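Local coordinates for beta-galacturonidase (Eisenbergiella tayi, PDB 6NCW), which is a family 2 glycoside hydrolase from a human gut bacterium that probably releases beta-linked galacturonic acid from glycosides, at residues Pro122-Leu126 and Asn346-Gln352; Met293-Leu297 and Leu318-Cys323; Leu297-Lys301 and Glu325-Leu329. All coordinates share one frame; numbering follows the deposited sequence.

How the contacts relate
Contacts 2 and 3 are neighbouring parts of one interface in the TIM barrel, in which helix 290-302 packs on helix 317-326 and on the turn that follows it, whereas contact 1 ties the loop between strands 109-117 and 142-147 to the start of another barrel helix. Contacts 2 and 3 share Leu297, have centres about 7 Å apart, and are joined by Gln294 NE2 and Gln326 OE1, 2.9 Å apart; both also border a second subunit. Contact 1 stands apart: its nearest atoms are about 17 Å from contact 2 and about 22 Å from contact 3. It is also the one near the substrate pocket, the side chain of Leu126 lying about 9 Å from that of the galacturonate-binding Arg337.

Contact 1: Pro122-Leu126 and Asn346-Gln352; sequences PDSAL and NPHFKQQ
Pro122 presents its carbonyl to Asn346: ND2 of Asn346 lies 3.1 Å from Pro122 O, with a nearly straight N-H (165°) and the oxygen in the amide plane. The same oxygen meets the edge of the His348 ring at CD2. Asp123 is held twice, its backbone O accepting from Gln352 NE2 at 3.0 Å while OD1 accepts a hydrogen bond from a water, 2.6 Å away, that also contacts His348 NE2. Ser124 faces elsewhere, OG bonding Tyr92 and the backbone of His127. Next, Ala125 N donates to a lone pair of Gln352 OE1 at 3.0 Å. A residue with only a methyl suits this place, because the backbones come close and Ala125 CB rests 4.0 Å from Phe349 CB. Leu126 brings the apolar end: CD2 reaches Phe349 CD1 at 4.0 Å, the two side chains crossing at about a right angle, and CD1 lies on Gln352 CB. Asn346 also caps the turn that leads into the helix, OD1 accepting from His348 N at 2.9 Å. Each amide therefore uses both its oxygen and its nitrogen, which fixes its rotation and makes Asn346 and Gln352 clamps that bind the loop's backbone to the beginning of barrel helix 349-364.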
# COMPACT_ATOMS: atom_id res chain seq x y z
N PRO A 122 -15.71 35.80 4.70
CA PRO A 122 -16.83 36.34 5.50
C PRO A 122 -18.20 36.19 4.86
O PRO A 122 -19.21 36.15 5.59
CB PRO A 122 -16.46 37.82 5.66
CG PRO A 122 -14.99 37.88 5.43
CD PRO A 122 -14.68 36.81 4.44
N ASP A 123 -18.29 36.17 3.53
CA ASP A 123 -19.59 36.04 2.89
C ASP A 123 -20.20 34.66 3.09
O ASP A 123 -21.41 34.50 2.91
CB ASP A 123 -19.49 36.30 1.38
CG ASP A 123 -18.98 37.70 1.05
OD1 ASP A 123 -18.91 38.55 1.96
OD2 ASP A 123 -18.66 37.94 -0.14
N SER A 124 -19.38 33.66 3.44
CA SER A 124 -19.80 32.26 3.47
C SER A 124 -19.82 31.78 4.92
O SER A 124 -18.76 31.57 5.52
CB SER A 124 -18.87 31.41 2.61
OG SER A 124 -19.23 30.04 2.71
N ALA A 125 -21.02 31.60 5.48
CA ALA A 125 -21.12 31.19 6.88
C ALA A 125 -21.25 29.69 7.06
O ALA A 125 -20.97 29.18 8.16
CB ALA A 125 -22.31 31.89 7.55
N LEU A 126 -21.67 28.96 6.02
CA LEU A 126 -21.85 27.52 6.10
C LEU A 126 -20.64 26.77 5.55
O LEU A 126 -20.07 25.90 6.22
CB LEU A 126 -23.15 27.13 5.35
CG LEU A 126 -24.40 27.90 5.80
CD1 LEU A 126 -25.66 27.39 5.08
CD2 LEU A 126 -24.60 27.82 7.30
N ASN A 346 -21.73 35.03 12.51
CA ASN A 346 -21.53 35.58 11.18
C ASN A 346 -22.84 36.24 10.71
O ASN A 346 -23.92 35.64 10.89
CB ASN A 346 -21.09 34.47 10.22
CG ASN A 346 -20.80 34.97 8.82
OD1 ASN A 346 -21.69 35.44 8.14
ND2 ASN A 346 -19.54 34.86 8.38
N PRO A 347 -22.80 37.46 10.19
CA PRO A 347 -24.06 38.17 9.85
C PRO A 347 -24.90 37.48 8.79
O PRO A 347 -26.07 37.85 8.63
CB PRO A 347 -23.58 39.55 9.37
CG PRO A 347 -22.17 39.38 9.00
CD PRO A 347 -21.61 38.29 9.91
N HIS A 348 -24.35 36.51 8.05
CA HIS A 348 -25.13 35.77 7.06
C HIS A 348 -25.63 34.43 7.56
O HIS A 348 -26.35 33.75 6.83
CB HIS A 348 -24.31 35.53 5.78
CG HIS A 348 -23.71 36.77 5.21
ND1 HIS A 348 -24.47 37.80 4.69
CD2 HIS A 348 -22.42 37.16 5.08
CE1 HIS A 348 -23.67 38.76 4.27
NE2 HIS A 348 -22.42 38.40 4.49
N PHE A 349 -25.25 34.03 8.79
CA PHE A 349 -25.47 32.66 9.23
C PHE A 349 -26.96 32.31 9.28
O PHE A 349 -27.38 31.28 8.74
CB PHE A 349 -24.82 32.41 10.59
CG PHE A 349 -25.16 31.06 11.18
CD1 PHE A 349 -24.56 29.91 10.69
CD2 PHE A 349 -26.08 30.95 12.22
CE1 PHE A 349 -24.86 28.66 11.23
CE2 PHE A 349 -26.38 29.71 12.76
CZ PHE A 349 -25.77 28.56 12.27
N LYS A 350 -27.77 33.15 9.94
CA LYS A 350 -29.19 32.84 10.07
C LYS A 350 -29.90 32.82 8.72
O LYS A 350 -30.71 31.93 8.44
CB LYS A 350 -29.86 33.85 11.02
CG LYS A 350 -29.57 33.59 12.51
CD LYS A 350 -29.53 34.89 13.32
CE LYS A 350 -30.51 34.91 14.48
NZ LYS A 350 -30.22 33.90 15.53
N GLN A 351 -29.60 33.80 7.86
CA GLN A 351 -30.21 33.85 6.53
C GLN A 351 -29.84 32.61 5.72
O GLN A 351 -30.69 32.03 5.04
CB GLN A 351 -29.77 35.14 5.82
CG GLN A 351 -30.52 35.45 4.53
CD GLN A 351 -31.99 35.75 4.75
OE1 GLN A 351 -32.86 35.01 4.29
NE2 GLN A 351 -32.27 36.83 5.47
N GLN A 352 -28.57 32.18 5.78
CA GLN A 352 -28.14 31.04 4.98
C GLN A 352 -28.69 29.72 5.52
O GLN A 352 -29.01 28.81 4.74
CB GLN A 352 -26.62 31.03 4.87
CG GLN A 352 -26.10 32.14 3.93
CD GLN A 352 -24.60 32.34 3.98
OE1 GLN A 352 -23.92 31.81 4.86
NE2 GLN A 352 -24.06 33.11 3.03
O HOH W 1 -19.61 39.48 4.24

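Contact 2: Met293-Leu297 and Leu318-Cys323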
# COMPACT_ATOMS: atom_id res chain seq x y z
N MET A 293 -23.70 6.18 -6.88
CA MET A 293 -24.70 6.18 -5.81
C MET A 293 -25.19 4.77 -5.52
O MET A 293 -25.22 4.34 -4.37
CB MET A 293 -25.90 7.04 -6.20
CG MET A 293 -25.59 8.50 -6.24
SD MET A 293 -27.05 9.45 -6.73
CE MET A 293 -26.33 11.09 -6.60
N GLN A 294 -25.64 4.08 -6.57
CA GLN A 294 -26.19 2.75 -6.37
C GLN A 294 -25.12 1.78 -5.88
O GLN A 294 -25.40 0.90 -5.06
CB GLN A 294 -26.83 2.25 -7.68
CG GLN A 294 -27.55 0.92 -7.56
CD GLN A 294 -28.54 0.89 -6.40
OE1 GLN A 294 -29.00 1.94 -5.94
NE2 GLN A 294 -28.87 -0.31 -5.93
N HIS A 295 -23.88 1.95 -6.34
CA HIS A 295 -22.79 1.11 -5.84
C HIS A 295 -22.63 1.28 -4.32
O HIS A 295 -22.56 0.29 -3.59
CB HIS A 295 -21.49 1.44 -6.56
CG HIS A 295 -20.43 0.42 -6.33
ND1 HIS A 295 -19.41 0.59 -5.42
CD2 HIS A 295 -20.26 -0.82 -6.86
CE1 HIS A 295 -18.63 -0.48 -5.42
NE2 HIS A 295 -19.14 -1.36 -6.27
N ASP A 296 -22.60 2.53 -3.84
CA ASP A 296 -22.62 2.78 -2.40
C ASP A 296 -23.83 2.11 -1.74
O ASP A 296 -23.70 1.47 -0.68
CB ASP A 296 -22.63 4.27 -2.09
CG ASP A 296 -21.26 4.95 -2.27
OD1 ASP A 296 -20.28 4.29 -2.71
OD2 ASP A 296 -21.17 6.17 -1.98
N LEU A 297 -25.02 2.28 -2.32
CA LEU A 297 -26.21 1.75 -1.67
C LEU A 297 -26.15 0.24 -1.56
O LEU A 297 -26.57 -0.33 -0.54
CB LEU A 297 -27.47 2.21 -2.41
CG LEU A 297 -27.81 3.66 -2.08
CD1 LEU A 297 -29.00 4.21 -2.87
CD2 LEU A 297 -28.04 3.78 -0.59
N LEU A 318 -31.70 12.59 -6.68
CA LEU A 318 -31.52 11.29 -7.31
C LEU A 318 -31.16 10.22 -6.28
O LEU A 318 -31.62 9.08 -6.36
CB LEU A 318 -30.45 11.41 -8.40
CG LEU A 318 -30.13 10.19 -9.26
CD1 LEU A 318 -31.30 9.84 -10.18
CD2 LEU A 318 -28.87 10.47 -10.09
N PHE A 319 -30.34 10.58 -5.29
CA PHE A 319 -29.97 9.62 -4.24
C PHE A 319 -31.18 9.32 -3.36
O PHE A 319 -31.46 8.15 -3.05
CB PHE A 319 -28.81 10.17 -3.39
CG PHE A 319 -28.26 9.18 -2.39
CD1 PHE A 319 -27.42 8.15 -2.81
CD2 PHE A 319 -28.58 9.27 -1.05
CE1 PHE A 319 -26.90 7.22 -1.89
CE2 PHE A 319 -28.08 8.35 -0.13
CZ PHE A 319 -27.24 7.32 -0.55
N LEU A 320 -31.92 10.36 -2.96
CA LEU A 320 -33.14 10.17 -2.18
C LEU A 320 -34.15 9.31 -2.93
O LEU A 320 -34.78 8.44 -2.34
CB LEU A 320 -33.75 11.53 -1.82
CG LEU A 320 -32.85 12.46 -0.99
CD1 LEU A 320 -33.46 13.85 -0.84
CD2 LEU A 320 -32.60 11.87 0.40
N ASP A 321 -34.30 9.53 -4.25
CA ASP A 321 -35.14 8.65 -5.07
C ASP A 321 -34.72 7.19 -4.90
O ASP A 321 -35.57 6.31 -4.75
CB ASP A 321 -35.06 9.00 -6.56
CG ASP A 321 -35.82 10.27 -6.94
OD1 ASP A 321 -35.56 10.78 -8.06
OD2 ASP A 321 -36.66 10.78 -6.15
N LEU A 322 -33.42 6.92 -4.96
CA LEU A 322 -32.97 5.54 -4.86
C LEU A 322 -33.20 4.97 -3.46
O LEU A 322 -33.40 3.76 -3.31
CB LEU A 322 -31.49 5.43 -5.24
CG LEU A 322 -31.18 5.64 -6.72
CD1 LEU A 322 -29.70 6.04 -6.93
CD2 LEU A 322 -31.52 4.39 -7.54
N CYS A 323 -33.19 5.83 -2.43
CA CYS A 323 -33.54 5.35 -1.09
C CYS A 323 -35.04 5.06 -0.99
O CYS A 323 -35.43 4.05 -0.39
CB CYS A 323 -33.12 6.38 -0.03
SG CYS A 323 -31.30 6.65 0.16
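The Phe319 ring is approached at its edge by Met293, whose CB lies near the ring plane and 3.9 Å from CD1 of Phe319. Met293 SD keeps to the edge as well, 5.4 Å from the ring centroid and 85° off its normal, a Met-aromatic contact. Leu297 comes to the ring obliquely, CD2 reaching Phe319 CZ at 3.6 Å, and Arg277 outside the two segments adds a cation-pi interaction. Phe319 CG stands anti to the backbone N (chi1 -173°), which swings the ring across to the neighbouring helix. Helices 290-302 and 317-326 are consecutive helices of the TIM barrel, linked through strand 307-309; the axes of the segments 293-297 and 318-323 pass 10.6 Å apart with a signed crossing angle of -40°. Flexible, unbranched methionine suits this spacing: its extended chain lays SD alongside Phe319 CB at 3.8 Å and against Leu318 CD2. Branched Leu297 fills the next turn, CD1 meeting Leu322 CB at 3.6 Å while Leu322 CD1 leans on Met293 CB. Both Leu297 and Phe319 also pack on Ile308 of the barrel strand. Gln294 OE1 only brushes Leu322 CD2, 3.9 Å away, and its NE2 is bonded to Gln326.

Contact 3: Leu297-Lys301 and Glu325-Leu329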
# COMPACT_ATOMS: atom_id res chain seq x y z
N LEU A 297 -25.02 2.28 -2.32
CA LEU A 297 -26.21 1.75 -1.67
C LEU A 297 -26.15 0.24 -1.56
O LEU A 297 -26.57 -0.33 -0.54
CB LEU A 297 -27.47 2.21 -2.41
CG LEU A 297 -27.81 3.66 -2.08
CD1 LEU A 297 -29.00 4.21 -2.87
CD2 LEU A 297 -28.04 3.78 -0.59
N MET A 298 -25.59 -0.44 -2.57
CA MET A 298 -25.47 -1.89 -2.52
C MET A 298 -24.47 -2.35 -1.46
O MET A 298 -24.69 -3.38 -0.82
CB MET A 298 -25.11 -2.45 -3.90
CG MET A 298 -26.23 -2.25 -4.92
SD MET A 298 -25.96 -3.08 -6.50
CE MET A 298 -24.37 -2.38 -7.05
N LEU A 299 -23.38 -1.60 -1.25
CA LEU A 299 -22.50 -1.93 -0.15
C LEU A 299 -23.20 -1.72 1.18
O LEU A 299 -23.16 -2.59 2.07
CB LEU A 299 -21.21 -1.10 -0.22
CG LEU A 299 -20.34 -1.35 -1.44
CD1 LEU A 299 -19.12 -0.37 -1.49
CD2 LEU A 299 -19.85 -2.79 -1.45
N ILE A 300 -23.90 -0.60 1.31
CA ILE A 300 -24.60 -0.28 2.56
C ILE A 300 -25.68 -1.33 2.86
O ILE A 300 -25.83 -1.77 4.01
CB ILE A 300 -25.15 1.16 2.47
CG1 ILE A 300 -23.97 2.15 2.47
CG2 ILE A 300 -26.14 1.43 3.57
CD1 ILE A 300 -24.36 3.61 2.18
N LYS A 301 -26.40 -1.79 1.83
CA LYS A 301 -27.35 -2.89 2.03
C LYS A 301 -26.63 -4.20 2.39
O LYS A 301 -27.11 -4.96 3.22
CB LYS A 301 -28.23 -3.08 0.79
CG LYS A 301 -29.33 -2.04 0.68
CD LYS A 301 -29.87 -1.85 -0.76
CE LYS A 301 -30.20 -3.18 -1.45
NZ LYS A 301 -30.88 -2.99 -2.80
N GLU A 325 -37.02 4.06 -3.45
CA GLU A 325 -37.26 2.81 -4.17
C GLU A 325 -36.75 1.58 -3.43
O GLU A 325 -37.26 0.48 -3.69
CB GLU A 325 -36.61 2.86 -5.56
CG GLU A 325 -37.29 3.85 -6.48
CD GLU A 325 -36.59 4.02 -7.81
OE1 GLU A 325 -36.67 5.13 -8.38
OE2 GLU A 325 -35.98 3.05 -8.31
N GLN A 326 -35.76 1.72 -2.55
CA GLN A 326 -35.18 0.55 -1.90
C GLN A 326 -35.55 0.44 -0.42
O GLN A 326 -35.11 -0.50 0.25
CB GLN A 326 -33.66 0.54 -2.10
CG GLN A 326 -33.29 0.27 -3.57
CD GLN A 326 -31.79 0.44 -3.91
OE1 GLN A 326 -31.05 -0.53 -4.02
NE2 GLN A 326 -31.36 1.68 -4.13
N GLY A 327 -36.37 1.34 0.10
CA GLY A 327 -36.83 1.22 1.47
C GLY A 327 -35.79 1.59 2.50
O GLY A 327 -35.80 1.06 3.60
N ILE A 328 -34.88 2.50 2.15
CA ILE A 328 -33.81 2.92 3.06
C ILE A 328 -34.27 4.20 3.76
O ILE A 328 -34.68 5.15 3.10
CB ILE A 328 -32.50 3.14 2.28
CG1 ILE A 328 -32.02 1.80 1.69
CG2 ILE A 328 -31.42 3.75 3.18
CD1 ILE A 328 -30.90 1.92 0.67
N LEU A 329 -34.23 4.20 5.09
CA LEU A 329 -34.66 5.37 5.86
C LEU A 329 -33.57 6.44 5.87
O LEU A 329 -32.38 6.14 5.97
CB LEU A 329 -35.02 4.96 7.29
CG LEU A 329 -36.16 3.94 7.36
CD1 LEU A 329 -36.18 3.24 8.71
CD2 LEU A 329 -37.49 4.64 7.07
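A bend at chi3 (49°) in Lys301 and an extended chain in Gln326 (chi2 172°) bring their polar ends together, Lys301 NZ donating to Gln326 OE1 at 2.8 Å. The side chains cross at about a right angle, and the ammonium sits somewhat out of the carbonyl plane. The place is a helix end in the TIM barrel: the weakly bonded last turn of helix 317-326 closes in a Schellman motif at Gly327, whose positive phi (76°) is easiest for glycine, and the chain then turns into strand 329-333, beside strand 307-309. Gln326 suits this last turn because its amide can serve several partners. OE1 has a second donor in Gln294, two turns earlier in the Lys301 helix, while NE2 donates to Leu322 O in its own helix. The amide's orientation is thereby settled, and the nearby positive charge of Lys301 would be expected to polarise its C=O. Beside these polar groups Leu297 spreads its two methyls, CD1 against the amide at Gln326 NE2 (3.7 Å) and CD2 against Ile328. Lysine contributes its aliphatic part as well, CD lying 4.2 Å from Ile328 CD1. Gln36 of a second subunit packs on Gln326 and bonds Glu325 O. The long arm of isoleucine completes the apolar side of the contact, its terminal CD1 in Ile328 resting 3.6 Å from Leu297 CD2.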